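Local coordinates for protein BauA (Acinetobacter baumannii, PDB 6HCP) that acts as the outer-membrane receptor for ferric preacinetobactin and, as a TonB-dependent transporter, takes up iron bound to this siderophore, at residues H374-Y379 with F414-S419; R649-V654 with I673-N678; R205-Y210 with L226-L231. All coordinates share one frame; numbering follows the deposited sequence. Where two conformers were deposited one is given.

Contact 1. Residues H374-Y379 with F414-S419; sequences HTQDDY and FHSTLS. With EDO (1,2-ethanediol), chain L; EDO (1,2-ethanediol), chain F.
H415 ND1 donates to D377 OD1 at 2.7 Å in a nearly straight bond (N-H...O 170°). The acceptor lies in the imidazole plane, but ND1 stands above the plane of the D377 carboxylate. H415 CG is anti to the backbone N (chi1 -174°), on the sheet face shared with D377. Next to this pair, T375 OG1 is hydrogen-bonded to O2 of an ethanediol, probably from the crystallisation liquor.

Along the antiparallel ladder H374, Q376 and D378 are the hydrogen-bonded partners of L418, S416 and F414, and D378 N reaches F414 O at 3.0 Å. On the face carrying these residues, a water joins H374 NE2 (2.8 Å) to S416 OG (2.9 Å), while H374 ND1 is hydrogen-bonded to Y372 OH. Q376 NE2 gives one hydrogen to the syn side of D378 OD1 at 2.8 Å and another to a second ethanediol.

L418 CB sits over the H374 ring in a CH-pi contact, 3.7 Å from the centroid. D378 CB does likewise over F414, its carboxylate stacked near CZ, planes 15° apart.

Both segments belong to long barrel strands: strand 331-358 flanks H374 and Q376, strand 436-451 flanks F414 and L418, and T417 OG1 bonds to T450.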
loop_
_atom_site.group_PDB
_atom_site.type_symbol
_atom_site.label_atom_id
_atom_site.label_comp_id
_atom_site.label_asym_id
_atom_site.label_seq_id
_atom_site.Cartn_x
_atom_site.Cartn_y
_atom_site.Cartn_z
ATOM N N HIS A 374 -46.472 -12.132 -10.474
ATOM C CA HIS A 374 -46.164 -10.791 -9.989
ATOM C C HIS A 374 -47.011 -9.760 -10.723
ATOM O O HIS A 374 -47.436 -9.968 -11.858
ATOM C CB HIS A 374 -44.648 -10.495 -10.033
ATOM C CG HIS A 374 -44.084 -10.059 -11.340
ATOM N ND1 HIS A 374 -42.916 -10.616 -11.834
ATOM C CD2 HIS A 374 -44.382 -9.019 -12.153
ATOM C CE1 HIS A 374 -42.562 -9.966 -12.932
ATOM N NE2 HIS A 374 -43.443 -8.968 -13.143
ATOM N N THR A 375 -47.255 -8.651 -10.021
ATOM C CA THR A 375 -47.787 -7.447 -10.590
ATOM C C THR A 375 -46.792 -6.323 -10.318
ATOM O O THR A 375 -46.170 -6.307 -9.261
ATOM C CB THR A 375 -49.165 -7.116 -9.999
ATOM O OG1 THR A 375 -48.998 -6.859 -8.605
ATOM C CG2 THR A 375 -50.157 -8.240 -10.190
ATOM N N GLN A 376 -46.632 -5.437 -11.298
ATOM C CA GLN A 376 -45.589 -4.424 -11.267
ATOM C C GLN A 376 -46.148 -3.100 -11.803
ATOM O O GLN A 376 -46.942 -3.069 -12.729
ATOM C CB GLN A 376 -44.395 -4.908 -12.083
ATOM C CG GLN A 376 -43.202 -3.960 -12.082
ATOM C CD GLN A 376 -41.951 -4.650 -12.576
ATOM O OE1 GLN A 376 -41.711 -5.813 -12.253
ATOM N NE2 GLN A 376 -41.201 -3.965 -13.423
ATOM N N ASP A 377 -45.659 -2.001 -11.232
ATOM C CA ASP A 377 -45.806 -0.671 -11.784
ATOM C C ASP A 377 -44.418 -0.079 -12.043
ATOM O O ASP A 377 -43.569 -0.109 -11.158
ATOM C CB ASP A 377 -46.567 0.220 -10.804
ATOM C CG ASP A 377 -48.031 -0.171 -10.644
ATOM O OD1 ASP A 377 -48.654 -0.485 -11.661
ATOM O OD2 ASP A 377 -48.500 -0.196 -9.498
ATOM N N ASP A 378 -44.239 0.489 -13.236
ATOM C CA ASP A 378 -43.046 1.186 -13.628
ATOM C C ASP A 378 -43.327 2.691 -13.721
ATOM O O ASP A 378 -44.346 3.103 -14.263
ATOM C CB ASP A 378 -42.549 0.699 -14.987
ATOM C CG ASP A 378 -41.710 -0.562 -14.912
ATOM O OD1 ASP A 378 -42.239 -1.601 -14.487
ATOM O OD2 ASP A 378 -40.572 -0.502 -15.367
ATOM N N TYR A 379 -42.310 3.476 -13.353
ATOM C CA TYR A 379 -42.292 4.925 -13.419
ATOM C C TYR A 379 -40.949 5.342 -14.001
ATOM O O TYR A 379 -39.943 4.668 -13.760
ATOM C CB TYR A 379 -42.391 5.536 -12.022
ATOM C CG TYR A 379 -43.557 5.097 -11.192
ATOM C CD1 TYR A 379 -43.593 3.839 -10.620
ATOM C CD2 TYR A 379 -44.641 5.941 -10.979
ATOM C CE1 TYR A 379 -44.673 3.415 -9.868
ATOM C CE2 TYR A 379 -45.753 5.512 -10.274
ATOM C CZ TYR A 379 -45.763 4.257 -9.699
ATOM O OH TYR A 379 -46.830 3.850 -8.954
ATOM N N PHE A 414 -46.402 2.330 -16.857
ATOM C CA PHE A 414 -47.254 1.174 -17.230
ATOM C C PHE A 414 -47.301 0.164 -16.086
ATOM O O PHE A 414 -46.426 0.128 -15.209
ATOM C CB PHE A 414 -46.769 0.524 -18.526
ATOM C CG PHE A 414 -45.359 -0.005 -18.490
ATOM C CD1 PHE A 414 -45.102 -1.291 -18.044
ATOM C CD2 PHE A 414 -44.295 0.760 -18.943
ATOM C CE1 PHE A 414 -43.806 -1.779 -17.996
ATOM C CE2 PHE A 414 -42.996 0.287 -18.853
ATOM C CZ PHE A 414 -42.753 -0.981 -18.383
ATOM N N HIS A 415 -48.387 -0.615 -16.096
ATOM C CA HIS A 415 -48.607 -1.742 -15.245
ATOM C C HIS A 415 -48.239 -3.003 -16.040
ATOM O O HIS A 415 -48.456 -3.046 -17.235
ATOM C CB HIS A 415 -50.074 -1.762 -14.788
ATOM C CG HIS A 415 -50.372 -2.812 -13.782
ATOM N ND1 HIS A 415 -50.002 -2.679 -12.449
ATOM C CD2 HIS A 415 -50.939 -4.038 -13.908
ATOM C CE1 HIS A 415 -50.356 -3.767 -11.791
ATOM N NE2 HIS A 415 -50.901 -4.628 -12.669
ATOM N N SER A 416 -47.650 -3.998 -15.383
ATOM C CA SER A 416 -47.290 -5.247 -16.059
ATOM C C SER A 416 -47.478 -6.412 -15.094
ATOM O O SER A 416 -47.586 -6.215 -13.880
ATOM C CB SER A 416 -45.897 -5.189 -16.625
ATOM O OG SER A 416 -44.941 -4.971 -15.590
ATOM N N THR A 417 -47.627 -7.620 -15.656
ATOM C CA THR A 417 -47.782 -8.821 -14.883
ATOM C C THR A 417 -46.982 -9.939 -15.554
ATOM O O THR A 417 -46.733 -9.922 -16.757
ATOM C CB THR A 417 -49.248 -9.259 -14.711
ATOM O OG1 THR A 417 -49.673 -9.857 -15.937
ATOM C CG2 THR A 417 -50.174 -8.124 -14.331
ATOM N N LEU A 418 -46.610 -10.923 -14.731
ATOM C CA LEU A 418 -46.000 -12.139 -15.162
ATOM C C LEU A 418 -46.581 -13.279 -14.329
ATOM O O LEU A 418 -46.730 -13.180 -13.103
ATOM C CB LEU A 418 -44.487 -12.058 -14.955
ATOM C CG LEU A 418 -43.692 -13.282 -15.427
ATOM C CD1 LEU A 418 -43.879 -13.505 -16.912
ATOM C CD2 LEU A 418 -42.202 -13.100 -15.108
ATOM N N SER A 419 -46.955 -14.353 -15.021
ATOM C CA SER A 419 -47.526 -15.538 -14.397
ATOM C C SER A 419 -46.859 -16.775 -14.990
ATOM O O SER A 419 -46.714 -16.874 -16.216
ATOM C CB SER A 419 -49.021 -15.596 -14.607
ATOM O OG SER A 419 -49.660 -14.543 -13.919
HETATM C C1 EDO L . -47.535 -2.190 -7.013
HETATM O O1 EDO L . -47.736 -2.911 -5.796
HETATM C C2 EDO L . -47.397 -3.208 -8.130
HETATM O O2 EDO L . -48.437 -4.189 -8.054
HETATM C C1 EDO F . -37.297 -5.417 -13.690
HETATM O O1 EDO F . -38.647 -5.507 -14.131
HETATM C C2 EDO F . -36.608 -4.317 -14.471
HETATM O O2 EDO F . -37.561 -3.288 -14.679
HETATM O O HOH W 1 -43.379 -7.362 -15.479
HETATM O O HOH W 2 -44.753 -2.394 -14.872
#

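Contact 2. Residues R649-V654 with I673-N678; sequences RTLLDV and IYNLTN
V654 and I673 form the last regular antiparallel hydrogen-bonded pair at the open end of a barrel hairpin: I673 N reaches V654 O at 2.9 Å and V654 N returns a bond to I673 O. Beyond Y674 the second strand gives way to a type I turn, N675 to N678, closed by N678 N to N675 O, and the ladder is replaced by other acceptors.

D653 OD1 takes over the first amide of the turn, accepting N675 N at 2.9 Å nearly along its C-O axis. L652 O takes the next, L676 N, at 2.8 Å. A water bridges the two segments: it accepts from L652 N (2.9 Å) and T677 N, and donates to N675 OD1 (2.8 Å). That amide oxygen also accepts from K679 N, while N675 ND2 bonds to A694 O, so both ends of the N675 amide are engaged.

Y674 OH is satisfied by K75 O in the plug, and L676 O accepts from R696 NE. Y698 of a second subunit packs on L676 and T677, and Y180 of that subunit on L652, which places this hairpin end at a subunit contact.

The D653 carboxylate crosses the Y674 ring obliquely, D653 CG lying 3.4 Å from Y674 CD1. L676 CD2 wedges between two strand residues: it is 3.5 Å from V654 CG1 and only 3.4 Å from L652 CB, tighter than usual van der Waals contact.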
loop_
_atom_site.group_PDB
_atom_site.type_symbol
_atom_site.label_atom_id
_atom_site.label_comp_id
_atom_site.label_asym_id
_atom_site.label_seq_id
_atom_site.Cartn_x
_atom_site.Cartn_y
_atom_site.Cartn_z
ATOM N N ARG A 649 -7.070 -9.494 -16.303
ATOM C CA ARG A 649 -6.422 -8.924 -15.128
ATOM C C ARG A 649 -6.300 -10.011 -14.061
ATOM O O ARG A 649 -6.995 -11.041 -14.091
ATOM C CB ARG A 649 -7.147 -7.671 -14.627
ATOM C CG ARG A 649 -8.278 -7.909 -13.641
ATOM C CD ARG A 649 -9.576 -8.419 -14.253
ATOM N NE ARG A 649 -10.008 -7.638 -15.403
ATOM C CZ ARG A 649 -11.161 -7.819 -16.056
ATOM N NH1 ARG A 649 -11.366 -7.142 -17.181
ATOM N NH2 ARG A 649 -12.096 -8.633 -15.552
ATOM N N THR A 650 -5.341 -9.793 -13.170
ATOM C CA THR A 650 -5.070 -10.692 -12.056
ATOM C C THR A 650 -5.182 -9.877 -10.779
ATOM O O THR A 650 -4.543 -8.850 -10.651
ATOM C CB THR A 650 -3.700 -11.373 -12.209
ATOM O OG1 THR A 650 -3.743 -12.255 -13.323
ATOM C CG2 THR A 650 -3.320 -12.197 -11.001
ATOM N N LEU A 651 -6.066 -10.303 -9.878
ATOM C CA LEU A 651 -6.307 -9.606 -8.627
ATOM C C LEU A 651 -5.829 -10.475 -7.458
ATOM O O LEU A 651 -6.012 -11.688 -7.463
ATOM C CB LEU A 651 -7.804 -9.289 -8.514
ATOM C CG LEU A 651 -8.387 -8.486 -9.687
ATOM C CD1 LEU A 651 -9.877 -8.248 -9.487
ATOM C CD2 LEU A 651 -7.670 -7.153 -9.867
ATOM N N LEU A 652 -5.276 -9.812 -6.432
ATOM C CA LEU A 652 -4.821 -10.454 -5.224
ATOM C C LEU A 652 -5.660 -9.951 -4.058
ATOM O O LEU A 652 -5.932 -8.763 -3.964
ATOM C CB LEU A 652 -3.355 -10.119 -4.963
ATOM C CG LEU A 652 -2.358 -10.550 -6.035
ATOM C CD1 LEU A 652 -0.942 -10.161 -5.599
ATOM C CD2 LEU A 652 -2.442 -12.031 -6.310
ATOM N N ASP A 653 -5.926 -10.854 -3.110
ATOM C CA ASP A 653 -6.540 -10.501 -1.847
ATOM C C ASP A 653 -5.713 -11.153 -0.724
ATOM O O ASP A 653 -5.169 -12.230 -0.897
ATOM C CB ASP A 653 -8.008 -10.950 -1.780
ATOM C CG ASP A 653 -8.800 -10.741 -3.062
ATOM O OD1 ASP A 653 -8.862 -9.573 -3.548
ATOM O OD2 ASP A 653 -9.429 -11.736 -3.518
ATOM N N VAL A 654 -5.724 -10.539 0.454
ATOM C CA VAL A 654 -5.079 -11.147 1.627
ATOM C C VAL A 654 -5.957 -10.929 2.850
ATOM O O VAL A 654 -6.714 -9.976 2.935
ATOM C CB VAL A 654 -3.675 -10.561 1.865
ATOM C CG1 VAL A 654 -2.713 -10.992 0.776
ATOM C CG2 VAL A 654 -3.721 -9.049 2.003
ATOM N N ILE A 673 -8.032 -7.424 2.929
ATOM C CA ILE A 673 -7.812 -6.465 1.879
ATOM C C ILE A 673 -8.137 -7.163 0.560
ATOM O O ILE A 673 -7.521 -8.155 0.227
ATOM C CB ILE A 673 -6.363 -5.920 1.857
ATOM C CG1 ILE A 673 -5.916 -5.414 3.234
ATOM C CG2 ILE A 673 -6.238 -4.834 0.794
ATOM C CD1 ILE A 673 -4.470 -4.960 3.276
ATOM N N TYR A 674 -9.075 -6.580 -0.190
ATOM C CA TYR A 674 -9.424 -7.051 -1.521
ATOM C C TYR A 674 -8.789 -6.119 -2.562
ATOM O O TYR A 674 -8.782 -4.903 -2.371
ATOM C CB TYR A 674 -10.954 -7.120 -1.625
ATOM C CG TYR A 674 -11.558 -8.242 -0.818
ATOM C CD1 TYR A 674 -11.487 -9.551 -1.259
ATOM C CD2 TYR A 674 -12.099 -8.015 0.439
ATOM C CE1 TYR A 674 -11.910 -10.606 -0.470
ATOM C CE2 TYR A 674 -12.582 -9.056 1.218
ATOM C CZ TYR A 674 -12.474 -10.359 0.770
ATOM O OH TYR A 674 -12.947 -11.411 1.501
ATOM N N ASN A 675 -8.462 -6.669 -3.727
ATOM C CA ASN A 675 -7.738 -5.968 -4.777
ATOM C C ASN A 675 -6.544 -5.225 -4.143
ATOM O O ASN A 675 -6.416 -4.008 -4.232
ATOM C CB ASN A 675 -8.640 -5.033 -5.583
ATOM C CG ASN A 675 -7.942 -4.500 -6.813
ATOM O OD1 ASN A 675 -6.836 -4.939 -7.128
ATOM N ND2 ASN A 675 -8.563 -3.550 -7.502
ATOM N N LEU A 676 -5.665 -5.989 -3.504
ATOM C CA LEU A 676 -4.595 -5.382 -2.709
ATOM C C LEU A 676 -3.617 -4.594 -3.588
ATOM O O LEU A 676 -3.025 -3.626 -3.100
ATOM C CB LEU A 676 -3.912 -6.448 -1.855
ATOM C CG LEU A 676 -2.841 -7.320 -2.490
ATOM C CD1 LEU A 676 -1.465 -6.720 -2.266
ATOM C CD2 LEU A 676 -2.894 -8.717 -1.878
ATOM N N THR A 677 -3.488 -4.943 -4.874
ATOM C CA THR A 677 -2.598 -4.176 -5.770
ATOM C C THR A 677 -3.285 -2.932 -6.332
ATOM O O THR A 677 -2.615 -2.088 -6.935
ATOM C CB THR A 677 -2.039 -5.019 -6.920
ATOM O OG1 THR A 677 -3.074 -5.277 -7.872
ATOM C CG2 THR A 677 -1.395 -6.307 -6.456
ATOM N N ASN A 678 -4.579 -2.755 -6.031
ATOM C CA ASN A 678 -5.381 -1.596 -6.487
ATOM C C ASN A 678 -5.345 -1.490 -8.013
ATOM O O ASN A 678 -5.241 -0.395 -8.570
ATOM C CB ASN A 678 -4.935 -0.291 -5.836
ATOM C CG ASN A 678 -5.994 0.781 -5.862
ATOM O OD1 ASN A 678 -7.196 0.493 -5.792
ATOM N ND2 ASN A 678 -5.559 2.019 -6.039
HETATM O O HOH W 3 -4.921 -6.908 -6.749
#

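Contact 3. Residues R205-Y210 with L226-L231; sequences RINGMY and LFSLGL. With C8E ((hydroxyethyloxy)tri(ethyloxy)octane), chain B.
S228 OG, set between the backbone N and carbonyl carbon (chi1 70°), comes to 3.3 Å from N207 CB, and N207 CG, anti to its carbonyl carbon (chi1 -76°), stands beside it. A water links this pair: it bonds to S228 OG at 2.7 Å, accepts from N207 ND2 at 3.0 Å and donates to R205 O. N207 OD1 takes H189 NE2 from the adjoining strand 184-196, so the asparagine amide is held at both ends.

R205, N207 and M209 are the hydrogen-bonded partners of G230, S228 and L226, in an antiparallel hairpin of the barrel (strands 202-212 and 221-234). M209, bent at chi2 and chi3, ends with CE 3.9 Å from L226 CB, the two side chains crossing at about a right angle. R205 leads away to a salt bridge with D191.

The other face is apolar. I206 CG2 comes to 3.6 Å from F227 CE1, the two side chains meeting at a slant. Where G208 lacks a side chain, a C8E detergent runs past, its O9 3.6 Å from G208 C and its C5 3.9 Å from F227 CB.

The chemistry thus splits across the wall: I206 and F227 with the detergent fit a lipid-facing surface, whereas N207, S228 and M209 share the face toward the plug, S228 packing against M134 and M209 against S131 and E133.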
loop_
_atom_site.group_PDB
_atom_site.type_symbol
_atom_site.label_atom_id
_atom_site.label_comp_id
_atom_site.label_asym_id
_atom_site.label_seq_id
_atom_site.Cartn_x
_atom_site.Cartn_y
_atom_site.Cartn_z
ATOM N N ARG A 205 -34.895 -17.974 15.386
ATOM C CA ARG A 205 -33.554 -17.438 15.019
ATOM C C ARG A 205 -33.729 -16.057 14.377
ATOM O O ARG A 205 -34.490 -15.891 13.438
ATOM C CB ARG A 205 -32.836 -18.450 14.118
ATOM C CG ARG A 205 -31.442 -18.021 13.676
ATOM C CD ARG A 205 -30.336 -18.704 14.443
ATOM N NE ARG A 205 -29.017 -18.325 13.963
ATOM C CZ ARG A 205 -28.125 -19.175 13.500
ATOM N NH1 ARG A 205 -28.448 -20.443 13.321
ATOM N NH2 ARG A 205 -26.905 -18.750 13.209
ATOM N N ILE A 206 -33.070 -15.042 14.942
ATOM C CA ILE A 206 -33.272 -13.676 14.543
ATOM C C ILE A 206 -31.914 -13.085 14.133
ATOM O O ILE A 206 -30.946 -13.234 14.857
ATOM C CB ILE A 206 -33.919 -12.863 15.683
ATOM C CG1 ILE A 206 -35.269 -13.442 16.117
ATOM C CG2 ILE A 206 -34.070 -11.414 15.299
ATOM C CD1 ILE A 206 -35.765 -12.865 17.420
ATOM N N ASN A 207 -31.880 -12.377 13.000
ATOM C CA ASN A 207 -30.693 -11.644 12.592
ATOM C C ASN A 207 -31.090 -10.197 12.350
ATOM O O ASN A 207 -32.149 -9.919 11.775
ATOM C CB ASN A 207 -30.027 -12.268 11.362
ATOM C CG ASN A 207 -29.255 -13.523 11.672
ATOM O OD1 ASN A 207 -28.033 -13.484 11.818
ATOM N ND2 ASN A 207 -29.958 -14.643 11.788
ATOM N N GLY A 208 -30.233 -9.274 12.800
ATOM C CA GLY A 208 -30.375 -7.874 12.516
ATOM C C GLY A 208 -29.030 -7.271 12.139
ATOM O O GLY A 208 -28.018 -7.618 12.721
ATOM N N MET A 209 -29.007 -6.499 11.051
ATOM C CA MET A 209 -27.764 -5.926 10.529
ATOM C C MET A 209 -28.047 -4.521 10.015
ATOM O O MET A 209 -29.131 -4.199 9.496
ATOM C CB MET A 209 -27.178 -6.823 9.435
ATOM C CG MET A 209 -25.935 -6.255 8.725
ATOM S SD MET A 209 -26.368 -5.027 7.496
ATOM C CE MET A 209 -27.120 -6.036 6.211
ATOM N N TYR A 210 -27.103 -3.624 10.297
ATOM C CA TYR A 210 -27.135 -2.288 9.763
ATOM C C TYR A 210 -25.693 -1.899 9.452
ATOM O O TYR A 210 -24.821 -2.135 10.256
ATOM C CB TYR A 210 -27.741 -1.278 10.749
ATOM C CG TYR A 210 -27.796 0.138 10.236
ATOM C CD1 TYR A 210 -28.597 0.453 9.156
ATOM C CD2 TYR A 210 -27.002 1.150 10.754
ATOM C CE1 TYR A 210 -28.631 1.721 8.610
ATOM C CE2 TYR A 210 -27.015 2.429 10.212
ATOM C CZ TYR A 210 -27.860 2.725 9.155
ATOM O OH TYR A 210 -27.924 3.959 8.567
ATOM N N LEU A 226 -30.901 -5.201 7.396
ATOM C CA LEU A 226 -31.618 -6.464 7.344
ATOM C C LEU A 226 -32.190 -6.796 8.721
ATOM O O LEU A 226 -31.516 -6.683 9.749
ATOM C CB LEU A 226 -30.657 -7.556 6.889
ATOM C CG LEU A 226 -31.239 -8.965 6.823
ATOM C CD1 LEU A 226 -32.312 -9.041 5.748
ATOM C CD2 LEU A 226 -30.139 -9.986 6.555
ATOM N N PHE A 227 -33.425 -7.292 8.706
ATOM C CA PHE A 227 -34.022 -7.951 9.847
ATOM C C PHE A 227 -34.673 -9.234 9.342
ATOM O O PHE A 227 -35.433 -9.187 8.378
ATOM C CB PHE A 227 -35.024 -7.024 10.538
ATOM C CG PHE A 227 -35.736 -7.653 11.711
ATOM C CD1 PHE A 227 -35.084 -7.819 12.925
ATOM C CD2 PHE A 227 -37.027 -8.137 11.586
ATOM C CE1 PHE A 227 -35.711 -8.455 13.987
ATOM C CE2 PHE A 227 -37.654 -8.770 12.650
ATOM C CZ PHE A 227 -36.985 -8.950 13.838
ATOM N N SER A 228 -34.295 -10.364 9.937
ATOM C CA SER A 228 -34.785 -11.660 9.511
ATOM C C SER A 228 -35.247 -12.492 10.708
ATOM O O SER A 228 -34.678 -12.406 11.791
ATOM C CB SER A 228 -33.755 -12.418 8.708
ATOM O OG SER A 228 -32.677 -12.850 9.517
ATOM N N LEU A 229 -36.184 -13.400 10.427
ATOM C CA LEU A 229 -36.730 -14.328 11.395
ATOM C C LEU A 229 -36.823 -15.702 10.740
ATOM O O LEU A 229 -37.324 -15.807 9.619
ATOM C CB LEU A 229 -38.114 -13.831 11.818
ATOM C CG LEU A 229 -38.816 -14.675 12.876
ATOM C CD1 LEU A 229 -38.065 -14.594 14.195
ATOM C CD2 LEU A 229 -40.254 -14.215 13.041
ATOM N N GLY A 230 -36.224 -16.701 11.392
ATOM C CA GLY A 230 -36.359 -18.109 11.013
ATOM C C GLY A 230 -37.016 -18.905 12.136
ATOM O O GLY A 230 -36.490 -18.937 13.250
ATOM N N LEU A 231 -38.249 -19.369 11.894
ATOM C CA LEU A 231 -39.044 -20.141 12.871
ATOM C C LEU A 231 -39.203 -21.563 12.351
ATOM O O LEU A 231 -39.434 -21.774 11.168
ATOM C CB LEU A 231 -40.425 -19.514 13.063
ATOM C CG LEU A 231 -40.453 -18.007 13.272
ATOM C CD1 LEU A 231 -41.881 -17.486 13.245
ATOM C CD2 LEU A 231 -39.767 -17.627 14.573
HETATM C C1 C8E B . -35.554 -1.130 6.768
HETATM C C2 C8E B . -34.930 -2.507 6.683
HETATM C C3 C8E B . -34.893 -3.247 8.020
HETATM C C4 C8E B . -34.213 -2.435 9.121
HETATM C C5 C8E B . -33.862 -3.303 10.330
HETATM C C6 C8E B . -32.670 -2.736 11.093
HETATM C C7 C8E B . -32.151 -3.700 12.153
HETATM C C8 C8E B . -31.009 -3.062 12.944
HETATM O O9 C8E B . -30.124 -4.065 13.459
HETATM C C10 C8E B . -28.997 -3.541 14.160
HETATM C C11 C8E B . -28.384 -4.644 14.996
HETATM O O12 C8E B . -26.982 -4.434 15.092
HETATM O O HOH W 4 -32.846 -15.043 11.133
#

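Overall arrangement
All three contacts join neighbouring antiparallel strands of the barrel wall, in different hairpins or strand pairs, and none touches another; contacts 2 and 3 come nearest, about 16 Å between closest atoms. Contact 1 is a surface contact, rich in charged and polar side chains, waters and ethanediol, and lies on the opposite side of the chain's centre from contact 2. Contact 3 is mostly buried and has a greasy face bearing detergent and an inner face against the plug. Contact 2 is partly buried: there the regular ladder ends, and a carboxylate, a water and a turn replace strand pairing next to another subunit.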